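Local coordinates for peptidase S9 prolyl oligopeptidase catalytic domain-containing protein (Pyrococcus horikoshii, PDB 4HXF) that acts as a self-compartmentalizing, hexameric serine protease of the acylaminoacyl peptidase type, probably cleaving peptides with a serine nucleophile, at residues M144-G149 with E545-P550; H353-F356 with L361-D364; P235-K238 with H243-I246; L315-T318 with P322-L325. All coordinates share one frame; numbering follows the deposited sequence.

In the fold
Contacts 3 and 4 are both buried and both lie in the beta-propeller, contact 3 in a loop between blade strands and contact 4 within a blade's sheet, yet they differ in chemistry: 235-238 with 243-246 is one lysine-aspartate bridge beside a magnesium ion, whereas 315-318 with 322-325 is a true hairpin with backbone bonds and leucine packing. Contact 2 is also a hairpin, partly buried, at the outer end of the large hydrolase sheet, and carries a salt-bridge network on one face. Contact 1 joins an excursion of the propeller to an active-site loop of the hydrolase; it is a surface contact of a tyrosine ring with a glycine and a phenylalanine, without a hydrogen bond across it.

Contact 1: residues M144-G149 with E545-P550; sequences MGFFDG and EDYRCP. With Y3A (N-[(benzyloxy)carbonyl]glycyl-N-[(2S,3R)-4-chloro-3-hydroxy-1-phenylbutan-2-yl]glycinamide), chain B.
Tyr547 slants across to strand 145-146, its CE1 coming within 3.8 Å of Gly145 CA. Beyond the glycine the tyrosine meets Phe146 at an incline: the ring centroids are 5.9 Å apart and the planes open at 46°, so the pair is neither stacked nor T-shaped. Glu545 O sits above the centre of one face of the tyrosine ring, and Trp140 stacks on that ring as well. No hydrogen bond crosses between 144-149 and 545-550.

Arg548 turns to the inhibitor instead. With CG anti to the backbone N (chi1 -178°) and the chain bent at the next two torsions, the guanidinium presents its edge, and NH2 donates a nearly straight bond, 2.8 Å long, to O3 of the inhibitor. Its NE is paired with Asp502. Without the guanidinium, as with an alanine here, the inhibitor's O3 would probably lose this bond and Asp502 its charge partner.

Just before them in the loop, Asp546 OD1 accepts Cys549 N at 2.8 Å, an Asx motif that fixes the turn, while its OD2 bonds His578 ND1. This is consistent with the aspartate loop of a Ser-His-Asp triad in an alpha/beta hydrolase.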
loop_
_atom_site.group_PDB
_atom_site.type_symbol
_atom_site.label_atom_id
_atom_site.label_comp_id
_atom_site.label_asym_id
_atom_site.label_seq_id
_atom_site.Cartn_x
_atom_site.Cartn_y
_atom_site.Cartn_z
ATOM N N MET A 144 -32.327 0.693 2.757
ATOM C CA MET A 144 -31.849 -0.191 3.814
ATOM C C MET A 144 -31.135 -1.385 3.263
ATOM O O MET A 144 -30.268 -1.887 3.960
ATOM C CB MET A 144 -32.987 -0.678 4.687
ATOM C CG MET A 144 -33.645 0.412 5.421
ATOM S SD MET A 144 -34.979 -0.038 6.457
ATOM C CE MET A 144 -35.270 1.634 7.112
ATOM N N GLY A 145 -31.528 -1.933 2.097
ATOM C CA GLY A 145 -30.921 -3.050 1.442
ATOM C C GLY A 145 -31.722 -4.362 1.620
ATOM O O GLY A 145 -32.928 -4.356 2.041
ATOM N N PHE A 146 -31.079 -5.477 1.404
ATOM C CA PHE A 146 -31.678 -6.791 1.739
ATOM C C PHE A 146 -31.681 -6.928 3.254
ATOM O O PHE A 146 -30.650 -6.687 3.924
ATOM C CB PHE A 146 -30.966 -7.975 1.105
ATOM C CG PHE A 146 -31.158 -8.073 -0.357
ATOM C CD1 PHE A 146 -30.312 -7.402 -1.247
ATOM C CD2 PHE A 146 -32.246 -8.763 -0.873
ATOM C CE1 PHE A 146 -30.460 -7.512 -2.627
ATOM C CE2 PHE A 146 -32.434 -8.837 -2.250
ATOM C CZ PHE A 146 -31.505 -8.258 -3.144
ATOM N N PHE A 147 -32.822 -7.358 3.825
ATOM C CA PHE A 147 -32.824 -7.512 5.259
ATOM C C PHE A 147 -31.944 -8.601 5.806
ATOM O O PHE A 147 -31.425 -8.469 6.916
ATOM C CB PHE A 147 -34.285 -7.706 5.752
ATOM C CG PHE A 147 -35.068 -6.399 5.907
ATOM C CD1 PHE A 147 -36.355 -6.237 5.363
ATOM C CD2 PHE A 147 -34.580 -5.421 6.718
ATOM C CE1 PHE A 147 -37.054 -5.102 5.598
ATOM C CE2 PHE A 147 -35.300 -4.253 6.996
ATOM C CZ PHE A 147 -36.572 -4.111 6.454
ATOM N N ASP A 148 -31.827 -9.718 5.111
ATOM C CA ASP A 148 -30.945 -10.757 5.570
ATOM C C ASP A 148 -31.193 -11.187 7.035
ATOM O O ASP A 148 -30.244 -11.263 7.798
ATOM C CB ASP A 148 -29.518 -10.294 5.301
ATOM C CG ASP A 148 -28.499 -11.449 5.269
ATOM O OD1 ASP A 148 -28.852 -12.636 5.075
ATOM O OD2 ASP A 148 -27.388 -11.026 5.596
ATOM N N GLY A 149 -32.470 -11.330 7.341
ATOM C CA GLY A 149 -32.874 -11.778 8.667
ATOM C C GLY A 149 -32.767 -10.669 9.735
ATOM O O GLY A 149 -32.758 -11.020 10.886
ATOM N N GLU A 545 -30.854 0.417 -6.709
ATOM C CA GLU A 545 -31.097 0.113 -5.298
ATOM C C GLU A 545 -32.479 0.595 -4.885
ATOM O O GLU A 545 -32.768 0.737 -3.677
ATOM C CB GLU A 545 -29.957 0.660 -4.402
ATOM C CG GLU A 545 -28.594 0.114 -4.750
ATOM C CD GLU A 545 -27.475 0.845 -3.986
ATOM O OE1 GLU A 545 -27.250 2.053 -4.135
ATOM O OE2 GLU A 545 -26.878 0.158 -3.167
ATOM N N ASP A 546 -33.321 0.937 -5.866
ATOM C CA ASP A 546 -34.703 1.330 -5.574
ATOM C C ASP A 546 -35.565 0.062 -5.329
ATOM O O ASP A 546 -35.818 -0.737 -6.262
ATOM C CB ASP A 546 -35.351 2.129 -6.700
ATOM C CG ASP A 546 -36.751 2.609 -6.321
ATOM O OD1 ASP A 546 -37.350 2.129 -5.325
ATOM O OD2 ASP A 546 -37.222 3.601 -6.939
ATOM N N TYR A 547 -35.845 -0.217 -4.062
ATOM C CA TYR A 547 -36.702 -1.368 -3.718
ATOM C C TYR A 547 -38.161 -1.004 -3.505
ATOM O O TYR A 547 -39.021 -1.891 -3.293
ATOM C CB TYR A 547 -36.139 -2.138 -2.549
ATOM C CG TYR A 547 -34.647 -2.497 -2.781
ATOM C CD1 TYR A 547 -33.710 -2.262 -1.791
ATOM C CD2 TYR A 547 -34.224 -2.982 -3.990
ATOM C CE1 TYR A 547 -32.382 -2.534 -2.031
ATOM C CE2 TYR A 547 -32.852 -3.248 -4.224
ATOM C CZ TYR A 547 -31.960 -3.017 -3.212
ATOM O OH TYR A 547 -30.577 -3.232 -3.404
ATOM N N ARG A 548 -38.447 0.284 -3.502
ATOM C CA ARG A 548 -39.801 0.793 -3.436
ATOM C C ARG A 548 -40.572 0.622 -4.729
ATOM O O ARG A 548 -41.690 0.186 -4.718
ATOM C CB ARG A 548 -39.773 2.278 -3.063
ATOM C CG ARG A 548 -41.123 2.982 -2.900
ATOM C CD ARG A 548 -42.122 2.331 -1.885
ATOM N NE ARG A 548 -41.419 1.911 -0.710
ATOM C CZ ARG A 548 -41.001 2.722 0.252
ATOM N NH1 ARG A 548 -40.180 2.269 1.216
ATOM N NH2 ARG A 548 -41.452 3.988 0.262
ATOM N N CYS A 549 -39.858 0.919 -5.833
ATOM C CA CYS A 549 -40.292 0.659 -7.189
ATOM C C CYS A 549 -39.104 -0.049 -7.846
ATOM O O CYS A 549 -38.191 0.604 -8.411
ATOM C CB CYS A 549 -40.665 1.895 -7.965
ATOM S SG CYS A 549 -42.077 2.804 -7.222
ATOM N N PRO A 550 -39.148 -1.367 -7.813
ATOM C CA PRO A 550 -38.010 -2.068 -8.383
ATOM C C PRO A 550 -37.871 -1.897 -9.887
ATOM O O PRO A 550 -38.721 -1.389 -10.581
ATOM C CB PRO A 550 -38.250 -3.539 -8.000
ATOM C CG PRO A 550 -39.169 -3.488 -6.797
ATOM C CD PRO A 550 -40.038 -2.300 -7.042
HETATM N N3 Y3A B . -44.612 6.375 0.542
HETATM C CA3 Y3A B . -45.379 5.884 -0.619
HETATM C C3 Y3A B . -44.325 5.534 -1.675
HETATM O O3 Y3A B . -43.146 5.303 -1.499
HETATM C C4 Y3A B . -43.221 6.861 -4.605
HETATM O O4 Y3A B . -44.239 7.760 -4.855
HETATM C CA4 Y3A B . -43.851 5.536 -4.217
HETATM N N4 Y3A B . -44.803 5.848 -3.118
HETATM C CB4 Y3A B . -44.826 4.916 -5.262
HETATM C CG4 Y3A B . -45.435 3.624 -4.825
HETATM C CD1 Y3A B . -44.721 2.441 -4.580
HETATM C CD2 Y3A B . -46.816 3.540 -4.716
HETATM C CE1 Y3A B . -45.322 1.255 -4.202
HETATM C CE2 Y3A B . -47.437 2.361 -4.330
HETATM C CZ4 Y3A B . -46.702 1.251 -4.052
HETATM C C15 Y3A B . -41.928 7.264 -3.802
#

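Contact 2: residues H353-F356 with L361-D364; sequences HFRF and LELD
Asp364 OD1 is gripped from both faces of its carboxylate: His353 NE2 donates to it at 2.6 Å from one, and Arg355 NH1, in a salt bridge, at 2.9 Å from the other. The imidazole aims its N-H in its own ring plane, and the guanidinium keeps the oxygen near its plane. Two donors, one of them a cation, would be expected to hold this aspartate ionised. A second salt bridge runs to Glu362, Arg355 NE giving 2.8 Å to OE1 on the anti lone pair, with a weak second bond from NH2. Bends at chi2 and chi3 curl the arginine back over the neighbouring strand, with one guanidinium face above the backbone around Glu362 and Leu363. The salt-bridge network reaches further through Lys357, paired with Glu362 OE2, and through Tyr421 OH, bonded to Asp364 OD2.

Beneath the charges, Phe356 and Leu363 form a hydrogen-bonded antiparallel pair, 3.0 Å from Phe356 N to Leu363 O and 2.8 Å from Leu363 N to Phe356 O. Their side chains occupy the face away from Arg355, where Leu363 CB makes a CH-pi contact 3.9 Å from the centroid of the Phe356 ring.

That apolar face rests on Glu447 and Asp440 of helix 436-451 and on Phe425 of helix 423-427. Strand 361-368 pairs with strand 409-413, leaving 352-358 outermost in the hydrolase sheet within this chain.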
loop_
_atom_site.group_PDB
_atom_site.type_symbol
_atom_site.label_atom_id
_atom_site.label_comp_id
_atom_site.label_asym_id
_atom_site.label_seq_id
_atom_site.Cartn_x
_atom_site.Cartn_y
_atom_site.Cartn_z
ATOM N N HIS A 353 -50.118 30.631 -7.692
ATOM C CA HIS A 353 -51.139 29.719 -7.302
ATOM C C HIS A 353 -52.394 30.012 -8.142
ATOM O O HIS A 353 -52.711 31.198 -8.423
ATOM C CB HIS A 353 -51.439 29.909 -5.824
ATOM C CG HIS A 353 -52.625 29.157 -5.340
ATOM N ND1 HIS A 353 -53.775 29.778 -4.978
ATOM C CD2 HIS A 353 -52.852 27.817 -5.252
ATOM C CE1 HIS A 353 -54.696 28.820 -4.634
ATOM N NE2 HIS A 353 -54.111 27.621 -4.763
ATOM N N PHE A 354 -53.114 28.977 -8.507
ATOM C CA PHE A 354 -54.452 29.096 -9.129
ATOM C C PHE A 354 -55.359 27.999 -8.671
ATOM O O PHE A 354 -54.932 26.913 -8.322
ATOM C CB PHE A 354 -54.435 29.117 -10.665
ATOM C CG PHE A 354 -53.966 27.841 -11.321
ATOM C CD1 PHE A 354 -54.878 26.941 -11.966
ATOM C CD2 PHE A 354 -52.584 27.516 -11.423
ATOM C CE1 PHE A 354 -54.432 25.749 -12.567
ATOM C CE2 PHE A 354 -52.178 26.348 -12.067
ATOM C CZ PHE A 354 -53.092 25.456 -12.666
ATOM N N ARG A 355 -56.648 28.322 -8.584
ATOM C CA ARG A 355 -57.628 27.296 -8.327
ATOM C C ARG A 355 -58.279 26.832 -9.617
ATOM O O ARG A 355 -58.391 27.606 -10.622
ATOM C CB ARG A 355 -58.720 27.945 -7.438
ATOM C CG ARG A 355 -58.233 28.332 -6.077
ATOM C CD ARG A 355 -57.966 27.172 -5.201
ATOM N NE ARG A 355 -59.182 26.612 -4.668
ATOM C CZ ARG A 355 -59.275 25.541 -3.879
ATOM N NH1 ARG A 355 -58.227 24.804 -3.565
ATOM N NH2 ARG A 355 -60.466 25.187 -3.391
ATOM N N PHE A 356 -58.766 25.614 -9.623
ATOM C CA PHE A 356 -59.478 25.104 -10.790
ATOM C C PHE A 356 -60.495 24.061 -10.368
ATOM O O PHE A 356 -60.311 23.385 -9.341
ATOM C CB PHE A 356 -58.458 24.558 -11.829
ATOM C CG PHE A 356 -57.679 23.320 -11.409
ATOM C CD1 PHE A 356 -56.471 23.421 -10.676
ATOM C CD2 PHE A 356 -58.117 22.061 -11.771
ATOM C CE1 PHE A 356 -55.808 22.262 -10.305
ATOM C CE2 PHE A 356 -57.400 20.903 -11.447
ATOM C CZ PHE A 356 -56.250 21.032 -10.720
ATOM N N LEU A 361 -64.740 18.650 -7.575
ATOM C CA LEU A 361 -63.911 19.312 -6.576
ATOM C C LEU A 361 -63.342 20.600 -7.151
ATOM O O LEU A 361 -63.313 20.781 -8.327
ATOM C CB LEU A 361 -62.741 18.403 -6.228
ATOM C CG LEU A 361 -63.030 17.089 -5.460
ATOM C CD1 LEU A 361 -61.797 16.253 -5.221
ATOM C CD2 LEU A 361 -63.757 17.500 -4.154
ATOM N N GLU A 362 -62.879 21.443 -6.259
ATOM C CA GLU A 362 -62.015 22.605 -6.587
ATOM C C GLU A 362 -60.642 22.337 -6.013
ATOM O O GLU A 362 -60.514 21.907 -4.869
ATOM C CB GLU A 362 -62.633 23.928 -6.107
ATOM C CG GLU A 362 -61.820 25.161 -6.561
ATOM C CD GLU A 362 -62.470 26.499 -6.200
ATOM O OE1 GLU A 362 -61.873 27.228 -5.369
ATOM O OE2 GLU A 362 -63.620 26.701 -6.633
ATOM N N LEU A 363 -59.567 22.480 -6.824
ATOM C CA LEU A 363 -58.206 22.023 -6.445
ATOM C C LEU A 363 -57.206 23.155 -6.618
ATOM O O LEU A 363 -57.494 24.200 -7.279
ATOM C CB LEU A 363 -57.767 20.881 -7.425
ATOM C CG LEU A 363 -58.649 19.640 -7.497
ATOM C CD1 LEU A 363 -57.946 18.568 -8.391
ATOM C CD2 LEU A 363 -58.868 19.058 -6.185
ATOM N N ASP A 364 -56.041 22.937 -6.006
ATOM C CA ASP A 364 -54.908 23.818 -6.113
ATOM C C ASP A 364 -53.960 23.412 -7.243
ATOM O O ASP A 364 -53.591 22.240 -7.365
ATOM C CB ASP A 364 -54.115 23.771 -4.816
ATOM C CG ASP A 364 -54.833 24.504 -3.653
ATOM O OD1 ASP A 364 -55.459 25.545 -3.826
ATOM O OD2 ASP A 364 -54.653 23.980 -2.537
#

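Contact 3: residues P235-K238 with H243-I246; sequences PEKK and HDKI. With MG (magnesium ion), chain D.
Lys237 and Asp244 carry the whole of this contact. Lys237 NZ meets Asp244 OD1 at 2.7 Å, on the syn side and 25° out of the carboxylate plane, and makes a weak second bond of 3.1 Å to Asp244 OD2. The lysine approaches at about a right angle to the aspartate, its chain extended beyond CG so that the ammonium spans the space between the two backbones. NZ has a further acceptor in Val240 O, within the connecting loop.

Asp244 OD2 is claimed by magnesium as well, at 2.1 Å. With cationic partners on both oxygens, the carboxylate is likely to stay ionised and its rotation is probably held. The segments belong to a propeller blade, in the long connection from strand 229-232 to strand 245-249, and the ion sits where that connection enters the second of these strands. Glu263 OE2, just before the next blade's first strand, supplies the other protein ligand.

Elsewhere the contact is loose. The closest CA atoms, those of Lys237 and His243, stand 9.0 Å apart, and the two segments share little buried surface. The remaining four places of the octahedral magnesium shell are waters; one of them lies directly across the ion from Asp244 OD2, at 2.1 Å from the metal. Next door, His243 turns from Lys237 toward the hydrolase domain, bonding Tyr421 O and Lys389 NZ through its two ring nitrogens.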
loop_
_atom_site.group_PDB
_atom_site.type_symbol
_atom_site.label_atom_id
_atom_site.label_comp_id
_atom_site.label_asym_id
_atom_site.label_seq_id
_atom_site.Cartn_x
_atom_site.Cartn_y
_atom_site.Cartn_z
ATOM N N PRO A 235 -55.622 5.385 17.003
ATOM C CA PRO A 235 -55.767 4.113 17.753
ATOM C C PRO A 235 -55.973 2.944 16.819
ATOM O O PRO A 235 -55.454 1.840 17.070
ATOM C CB PRO A 235 -57.065 4.335 18.635
ATOM C CG PRO A 235 -56.946 5.790 19.003
ATOM C CD PRO A 235 -56.383 6.457 17.699
ATOM N N GLU A 236 -56.757 3.129 15.749
ATOM C CA GLU A 236 -56.923 2.053 14.757
ATOM C C GLU A 236 -57.192 2.673 13.415
ATOM O O GLU A 236 -58.148 3.409 13.231
ATOM C CB GLU A 236 -58.080 1.091 15.128
ATOM C CG GLU A 236 -58.276 -0.149 14.254
ATOM C CD GLU A 236 -59.419 -1.009 14.856
ATOM O OE1 GLU A 236 -60.557 -0.758 14.463
ATOM O OE2 GLU A 236 -59.183 -1.821 15.799
ATOM N N LYS A 237 -56.364 2.346 12.455
ATOM C CA LYS A 237 -56.533 2.785 11.039
ATOM C C LYS A 237 -57.153 1.691 10.261
ATOM O O LYS A 237 -56.843 0.509 10.448
ATOM C CB LYS A 237 -55.148 3.064 10.393
ATOM C CG LYS A 237 -54.600 4.402 10.817
ATOM C CD LYS A 237 -53.331 4.605 10.007
ATOM C CE LYS A 237 -52.765 5.933 10.020
ATOM N NZ LYS A 237 -51.501 6.017 9.241
ATOM N N LYS A 238 -58.139 2.009 9.436
ATOM C CA LYS A 238 -58.488 1.094 8.342
ATOM C C LYS A 238 -57.584 1.153 7.160
ATOM O O LYS A 238 -57.400 0.160 6.439
ATOM C CB LYS A 238 -59.917 1.352 7.856
ATOM C CG LYS A 238 -60.923 1.112 8.983
ATOM C CD LYS A 238 -62.324 1.164 8.484
ATOM C CE LYS A 238 -63.153 0.902 9.779
ATOM N NZ LYS A 238 -64.568 0.562 9.531
ATOM N N HIS A 243 -55.046 10.120 7.767
ATOM C CA HIS A 243 -54.195 11.094 8.347
ATOM C C HIS A 243 -53.663 10.622 9.662
ATOM O O HIS A 243 -54.488 10.397 10.584
ATOM C CB HIS A 243 -54.924 12.412 8.491
ATOM C CG HIS A 243 -55.111 13.218 7.190
ATOM N ND1 HIS A 243 -54.398 12.991 6.009
ATOM C CD2 HIS A 243 -55.974 14.261 6.928
ATOM C CE1 HIS A 243 -54.769 13.923 5.109
ATOM N NE2 HIS A 243 -55.730 14.711 5.663
ATOM N N ASP A 244 -52.355 10.618 9.811
ATOM C CA ASP A 244 -51.738 10.465 11.156
ATOM C C ASP A 244 -51.912 11.625 12.033
ATOM O O ASP A 244 -51.789 12.784 11.609
ATOM C CB ASP A 244 -50.282 10.131 11.019
ATOM C CG ASP A 244 -50.096 8.759 10.435
ATOM O OD1 ASP A 244 -50.488 7.770 11.032
ATOM O OD2 ASP A 244 -49.754 8.609 9.247
ATOM N N LYS A 245 -52.322 11.330 13.250
ATOM C CA LYS A 245 -52.519 12.333 14.268
ATOM C C LYS A 245 -51.570 12.102 15.469
ATOM O O LYS A 245 -50.666 11.318 15.444
ATOM C CB LYS A 245 -53.962 12.278 14.777
ATOM C CG LYS A 245 -55.064 12.390 13.723
ATOM C CD LYS A 245 -55.051 13.711 12.905
ATOM C CE LYS A 245 -56.277 13.771 11.926
ATOM N NZ LYS A 245 -57.626 14.023 12.581
ATOM N N ILE A 246 -51.684 12.908 16.472
ATOM C CA ILE A 246 -50.868 12.770 17.692
ATOM C C ILE A 246 -51.792 12.745 18.954
ATOM O O ILE A 246 -52.872 13.378 19.020
ATOM C CB ILE A 246 -49.797 13.898 17.818
ATOM C CG1 ILE A 246 -50.473 15.251 17.738
ATOM C CG2 ILE A 246 -48.666 13.589 16.840
ATOM C CD1 ILE A 246 -49.463 16.408 17.720
HETATM MG MG MG D . -49.364 9.329 7.302
HETATM O O HOH W 1 -50.977 8.301 6.510
HETATM O O HOH W 2 -48.869 10.050 5.425
HETATM O O HOH W 3 -48.225 7.520 6.968
HETATM O O HOH W 4 -47.641 10.385 8.117
#

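Contact 4: residues L315-T318 with P322-L325; sequences LKET and PAEL
Leu315 and Leu325 meet through their methyl groups, CD2 of the first against CD1 of the second at 3.8 Å. The same face of the sheet brings Leu315 CB to 4.2 Å from Ala323 CB. Between these side chains the backbones are tied by a hydrogen-bonded antiparallel pair: Lys316 N gives 3.0 Å to Glu324 O, and Glu324 N gives 3.0 Å to Lys316 O. Alongside, Ala323 CA makes a CA-H...O contact with Lys316 O.

This is a beta hairpin, the two middle strands of a four-stranded propeller blade, with strand 302-308 beside the first and 332-334 beside the second.

Toward the turn, Glu317 points its chain, CG anti to the backbone N (chi1 178°), alongside Ala323. A water joins them, donating to Glu317 OE2 at 3.1 Å and accepting from Ala323 N at 3.2 Å. Glu317 OE1 is taken by Phe396 N, so the carboxylate is held at both oxygens. Cutting this side chain back to an alanine is likely to leave the water without its acceptor and Phe396 N without its bond.

Further out, the leucine pair packs on Pro20 of strand 16-23. On the other face, Lys316 NZ is paired with Glu332 and its cation meets the ring of Tyr326, while Glu324 is fixed by Thr336, Tyr338 N and Arg321.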
loop_
_atom_site.group_PDB
_atom_site.type_symbol
_atom_site.label_atom_id
_atom_site.label_comp_id
_atom_site.label_asym_id
_atom_site.label_seq_id
_atom_site.Cartn_x
_atom_site.Cartn_y
_atom_site.Cartn_z
ATOM N N LEU A 315 -36.392 25.114 10.958
ATOM C CA LEU A 315 -35.864 25.301 9.585
ATOM C C LEU A 315 -37.061 25.532 8.655
ATOM O O LEU A 315 -37.995 24.718 8.655
ATOM C CB LEU A 315 -35.168 24.016 9.139
ATOM C CG LEU A 315 -33.811 23.625 9.678
ATOM C CD1 LEU A 315 -33.282 22.289 9.233
ATOM C CD2 LEU A 315 -32.756 24.740 9.333
ATOM N N LYS A 316 -37.021 26.614 7.862
ATOM C CA LYS A 316 -38.098 26.979 6.948
ATOM C C LYS A 316 -37.491 26.982 5.520
ATOM O O LYS A 316 -36.439 27.640 5.290
ATOM C CB LYS A 316 -38.665 28.313 7.291
ATOM C CG LYS A 316 -39.781 28.758 6.260
ATOM C CD LYS A 316 -39.889 30.241 6.055
ATOM C CE LYS A 316 -40.176 31.020 7.319
ATOM N NZ LYS A 316 -40.436 32.476 7.039
ATOM N N GLU A 317 -38.090 26.196 4.625
ATOM C CA GLU A 317 -37.788 26.226 3.217
ATOM C C GLU A 317 -38.964 26.898 2.490
ATOM O O GLU A 317 -40.085 26.816 2.953
ATOM C CB GLU A 317 -37.589 24.793 2.779
ATOM C CG GLU A 317 -37.320 24.517 1.372
ATOM C CD GLU A 317 -36.751 23.156 1.184
ATOM O OE1 GLU A 317 -37.199 22.503 0.266
ATOM O OE2 GLU A 317 -35.842 22.703 1.929
ATOM N N THR A 318 -38.722 27.475 1.308
ATOM C CA THR A 318 -39.739 28.087 0.474
ATOM C C THR A 318 -39.549 27.599 -0.985
ATOM O O THR A 318 -38.640 26.822 -1.253
ATOM C CB THR A 318 -39.668 29.619 0.513
ATOM O OG1 THR A 318 -38.436 29.996 -0.156
ATOM C CG2 THR A 318 -39.671 30.111 2.003
ATOM N N PRO A 322 -33.744 27.098 -0.379
ATOM C CA PRO A 322 -33.508 26.016 0.586
ATOM C C PRO A 322 -33.642 26.510 1.979
ATOM O O PRO A 322 -33.538 27.709 2.276
ATOM C CB PRO A 322 -32.059 25.571 0.303
ATOM C CG PRO A 322 -31.788 26.001 -1.160
ATOM C CD PRO A 322 -32.581 27.296 -1.298
ATOM N N ALA A 323 -33.770 25.551 2.895
ATOM C CA ALA A 323 -34.007 25.833 4.305
ATOM C C ALA A 323 -32.958 26.756 4.889
ATOM O O ALA A 323 -31.760 26.644 4.648
ATOM C CB ALA A 323 -34.015 24.526 5.170
ATOM N N GLU A 324 -33.449 27.643 5.732
ATOM C CA GLU A 324 -32.629 28.417 6.641
ATOM C C GLU A 324 -33.226 28.260 8.026
ATOM O O GLU A 324 -34.384 27.923 8.192
ATOM C CB GLU A 324 -32.547 29.936 6.260
ATOM C CG GLU A 324 -31.941 30.263 4.912
ATOM C CD GLU A 324 -30.428 30.118 4.800
ATOM O OE1 GLU A 324 -29.937 30.173 3.647
ATOM O OE2 GLU A 324 -29.705 29.987 5.849
ATOM N N LEU A 325 -32.489 28.672 9.055
ATOM C CA LEU A 325 -32.923 28.528 10.451
ATOM C C LEU A 325 -33.514 29.812 10.935
ATOM O O LEU A 325 -33.058 30.948 10.589
ATOM C CB LEU A 325 -31.758 28.135 11.388
ATOM C CG LEU A 325 -32.050 27.626 12.816
ATOM C CD1 LEU A 325 -32.747 26.250 12.792
ATOM C CD2 LEU A 325 -30.673 27.638 13.554
HETATM O O HOH W 5 -32.725 22.635 2.182
#